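Adenine phosphoribosyltransferase (Leishmania donovani, PDB 1QCC) probably catalyses the purine-salvage reaction that makes AMP and diphosphate from adenine and 5-phospho-alpha-D-ribose 1-diphosphate, working as a homodimer. Local coordinates at residues H74-D79 / V141-D146. Sequence-based numbering, arbitrary orientation.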
ATOM      1  N   HIS A  74      13.827  -6.358   9.082  1.00 17.47           N
ATOM      2  CA  HIS A  74      12.555  -5.690   8.798  1.00 16.67           C
ATOM      3  C   HIS A  74      12.594  -4.901   7.492  1.00 15.94           C
ATOM      4  O   HIS A  74      13.655  -4.492   7.013  1.00 14.36           O
ATOM      5  CB  HIS A  74      12.202  -4.658   9.890  1.00 14.78           C
ATOM      6  CG  HIS A  74      11.993  -5.229  11.260  1.00 14.43           C
ATOM      7  ND1 HIS A  74      13.034  -5.568  12.095  1.00 14.43           N
ATOM      8  CD2 HIS A  74      10.859  -5.445  11.969  1.00 15.68           C
ATOM      9  CE1 HIS A  74      12.553  -5.968  13.259  1.00 13.92           C
ATOM     10  NE2 HIS A  74      11.235  -5.900  13.209  1.00 15.03           N
ATOM     11  N   ILE A  75      11.401  -4.648   6.965  1.00 16.00           N
ATOM     12  CA  ILE A  75      11.205  -3.838   5.770  1.00 15.18           C
ATOM     13  C   ILE A  75      10.209  -2.747   6.222  1.00 14.48           C
ATOM     14  O   ILE A  75       9.137  -3.056   6.753  1.00 14.69           O
ATOM     15  CB  ILE A  75      10.570  -4.639   4.611  1.00 16.17           C
ATOM     16  CG1 ILE A  75      11.468  -5.811   4.177  1.00 17.14           C
ATOM     17  CG2 ILE A  75      10.261  -3.705   3.445  1.00 14.96           C
ATOM     18  CD1 ILE A  75      12.764  -5.413   3.540  0.50 12.22           C
ATOM     19  N   LEU A  76      10.602  -1.485   6.103  1.00 12.37           N
ATOM     20  CA  LEU A  76       9.738  -0.374   6.488  1.00 11.34           C
ATOM     21  C   LEU A  76       9.310   0.362   5.217  1.00 10.91           C
ATOM     22  O   LEU A  76      10.136   0.952   4.527  1.00 12.05           O
ATOM     23  CB  LEU A  76      10.475   0.570   7.448  1.00 13.75           C
ATOM     24  CG  LEU A  76       9.840   1.916   7.826  1.00 14.88           C
ATOM     25  CD1 LEU A  76       8.563   1.707   8.622  1.00 12.75           C
ATOM     26  CD2 LEU A  76      10.826   2.736   8.628  1.00 13.81           C
ATOM     27  N   GLY A  77       8.018   0.299   4.905  1.00 12.03           N
ATOM     28  CA  GLY A  77       7.499   0.946   3.709  1.00 10.38           C
ATOM     29  C   GLY A  77       6.756   2.231   4.010  1.00 12.03           C
ATOM     30  O   GLY A  77       6.080   2.337   5.039  1.00 11.50           O
ATOM     31  N   PHE A  78       6.863   3.193   3.094  1.00  9.85           N
ATOM     32  CA  PHE A  78       6.227   4.503   3.242  1.00 11.21           C
ATOM     33  C   PHE A  78       4.789   4.516   2.703  1.00 12.99           C
ATOM     34  O   PHE A  78       4.509   3.955   1.646  1.00 12.44           O
ATOM     35  CB  PHE A  78       7.054   5.580   2.516  1.00 11.18           C
ATOM     36  CG  PHE A  78       8.488   5.707   2.997  1.00 13.31           C
ATOM     37  CD1 PHE A  78       8.981   4.909   4.031  1.00 13.92           C
ATOM     38  CD2 PHE A  78       9.350   6.622   2.395  1.00 12.52           C
ATOM     39  CE1 PHE A  78      10.312   5.020   4.456  1.00 14.16           C
ATOM     40  CE2 PHE A  78      10.676   6.742   2.808  1.00 11.38           C
ATOM     41  CZ  PHE A  78      11.158   5.938   3.841  1.00 14.44           C
ATOM     42  N   ASP A  79       3.895   5.183   3.428  1.00 13.61           N
ATOM     43  CA  ASP A  79       2.482   5.305   3.059  1.00 13.79           C
ATOM     44  C   ASP A  79       2.364   6.272   1.870  1.00 16.34           C
ATOM     45  O   ASP A  79       2.759   7.436   1.980  1.00 16.57           O
ATOM     46  CB  ASP A  79       1.727   5.854   4.279  1.00 14.59           C
ATOM     47  CG  ASP A  79       0.204   5.848   4.123  1.00 15.49           C
ATOM     48  OD1 ASP A  79      -0.343   5.530   3.050  1.00 16.74           O
ATOM     49  OD2 ASP A  79      -0.461   6.180   5.123  1.00 14.27           O
ATOM     50  N   VAL A 141      16.885  -2.586   9.341  1.00 14.78           N
ATOM     51  CA  VAL A 141      15.760  -2.204   8.507  1.00 14.90           C
ATOM     52  C   VAL A 141      16.031  -1.691   7.105  1.00 15.59           C
ATOM     53  O   VAL A 141      16.891  -0.833   6.893  1.00 16.44           O
ATOM     54  CB  VAL A 141      14.923  -1.122   9.228  1.00 14.41           C
ATOM     55  CG1 VAL A 141      13.610  -0.878   8.496  1.00 14.35           C
ATOM     56  CG2 VAL A 141      14.674  -1.517  10.674  1.00 13.53           C
ATOM     57  N   VAL A 142      15.272  -2.220   6.152  1.00 13.47           N
ATOM     58  CA  VAL A 142      15.356  -1.764   4.779  1.00 13.65           C
ATOM     59  C   VAL A 142      14.161  -0.825   4.613  1.00 15.83           C
ATOM     60  O   VAL A 142      13.029  -1.198   4.940  1.00 16.15           O
ATOM     61  CB  VAL A 142      15.217  -2.918   3.770  1.00 11.77           C
ATOM     62  CG1 VAL A 142      15.138  -2.372   2.350  1.00 13.32           C
ATOM     63  CG2 VAL A 142      16.390  -3.860   3.891  1.00 15.41           C
ATOM     64  N   LEU A 143      14.428   0.417   4.215  1.00 14.82           N
ATOM     65  CA  LEU A 143      13.369   1.398   3.973  1.00 14.21           C
ATOM     66  C   LEU A 143      13.018   1.327   2.486  1.00 12.71           C
ATOM     67  O   LEU A 143      13.916   1.246   1.652  1.00 12.41           O
ATOM     68  CB  LEU A 143      13.841   2.817   4.320  1.00 16.20           C
ATOM     69  CG  LEU A 143      13.924   3.256   5.785  1.00 18.74           C
ATOM     70  CD1 LEU A 143      14.779   2.300   6.584  1.00 25.39           C
ATOM     71  CD2 LEU A 143      14.508   4.651   5.862  1.00 20.63           C
ATOM     72  N   ILE A 144      11.727   1.356   2.155  1.00 13.31           N
ATOM     73  CA  ILE A 144      11.295   1.290   0.759  1.00 11.81           C
ATOM     74  C   ILE A 144      10.148   2.250   0.385  1.00 12.78           C
ATOM     75  O   ILE A 144       9.262   2.544   1.187  1.00 14.56           O
ATOM     76  CB  ILE A 144      10.946  -0.172   0.344  1.00 11.77           C
ATOM     77  CG1 ILE A 144      10.792  -0.275  -1.177  1.00 12.49           C
ATOM     78  CG2 ILE A 144       9.676  -0.650   1.044  1.00 13.73           C
ATOM     79  CD1 ILE A 144      10.713  -1.701  -1.702  1.00 11.39           C
ATOM     80  N   ASP A 145      10.204   2.756  -0.842  1.00 13.45           N
ATOM     81  CA  ASP A 145       9.204   3.676  -1.379  1.00 13.45           C
ATOM     82  C   ASP A 145       9.390   3.629  -2.897  1.00 14.61           C
ATOM     83  O   ASP A 145      10.404   3.118  -3.386  1.00 14.01           O
ATOM     84  CB  ASP A 145       9.456   5.097  -0.844  1.00 13.07           C
ATOM     85  CG  ASP A 145       8.276   6.041  -1.061  1.00 15.53           C
ATOM     86  OD1 ASP A 145       8.394   7.225  -0.682  1.00 14.78           O
ATOM     87  OD2 ASP A 145       7.233   5.622  -1.601  1.00 20.29           O
ATOM     88  N   ASP A 146       8.425   4.141  -3.651  1.00 13.46           N
ATOM     89  CA  ASP A 146       8.556   4.106  -5.100  1.00 13.90           C
ATOM     90  C   ASP A 146       9.544   5.117  -5.695  1.00 14.41           C
ATOM     91  O   ASP A 146      10.397   4.751  -6.502  1.00 13.27           O
ATOM     92  CB  ASP A 146       7.182   4.209  -5.780  1.00 11.59           C
ATOM     93  CG  ASP A 146       6.554   5.591  -5.666  1.00 14.65           C
ATOM     94  OD1 ASP A 146       5.825   5.967  -6.611  1.00 15.23           O
ATOM     95  OD2 ASP A 146       6.766   6.294  -4.650  1.00 11.87           O
TER
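F78 lays its ring across L143, I144 and D145 of segment 141-146, where two neighbouring parallel strands of the type I phosphoribosyltransferase core sheet run out into the active site. That the strands are parallel follows from the 24° between their directions and from four bridges in unbroken register, H74 with V141 through G77 with I144. The backbone bonds alternate accordingly: H74 O and L76 O accept from V142 N and I144 N, while L76 N and F78 N donate to V142 O and I144 O. L76 N to V142 O is the shortest, at 2.7 Å, and nearly straight.

Side chains sort by face. I75 CD1 packs on V142 CB at 3.5 Å, alongside it; on the other face L76 CB meets V141 CG1 at 3.6 Å, and L143 follows beside L76, both covered by V161 of helix 152-163.

Traced outward, F78 starts with CB 3.8 Å from D145 CG. With CG beside its own backbone N (chi1 -58°), the ring swings back over the partner strand: I144 O lies 3.6 Å above one face, toward the rim by CG and CD1. CD2 and CE2 lie against D145 CB and OD1. CE1 and CZ reach L143, F78 CZ lying 4.1 Å from L143 CD2, and T153 of helix 152-163 also touches the F78 side chain.

D145, seen to bind magnesium and AMP in this enzyme, thus has an aromatic flank. Its carboxylate plane stands 58° from the ring, and D145 OD1 approaches the ring edge near its plane, 3.3 Å from F78 CD2.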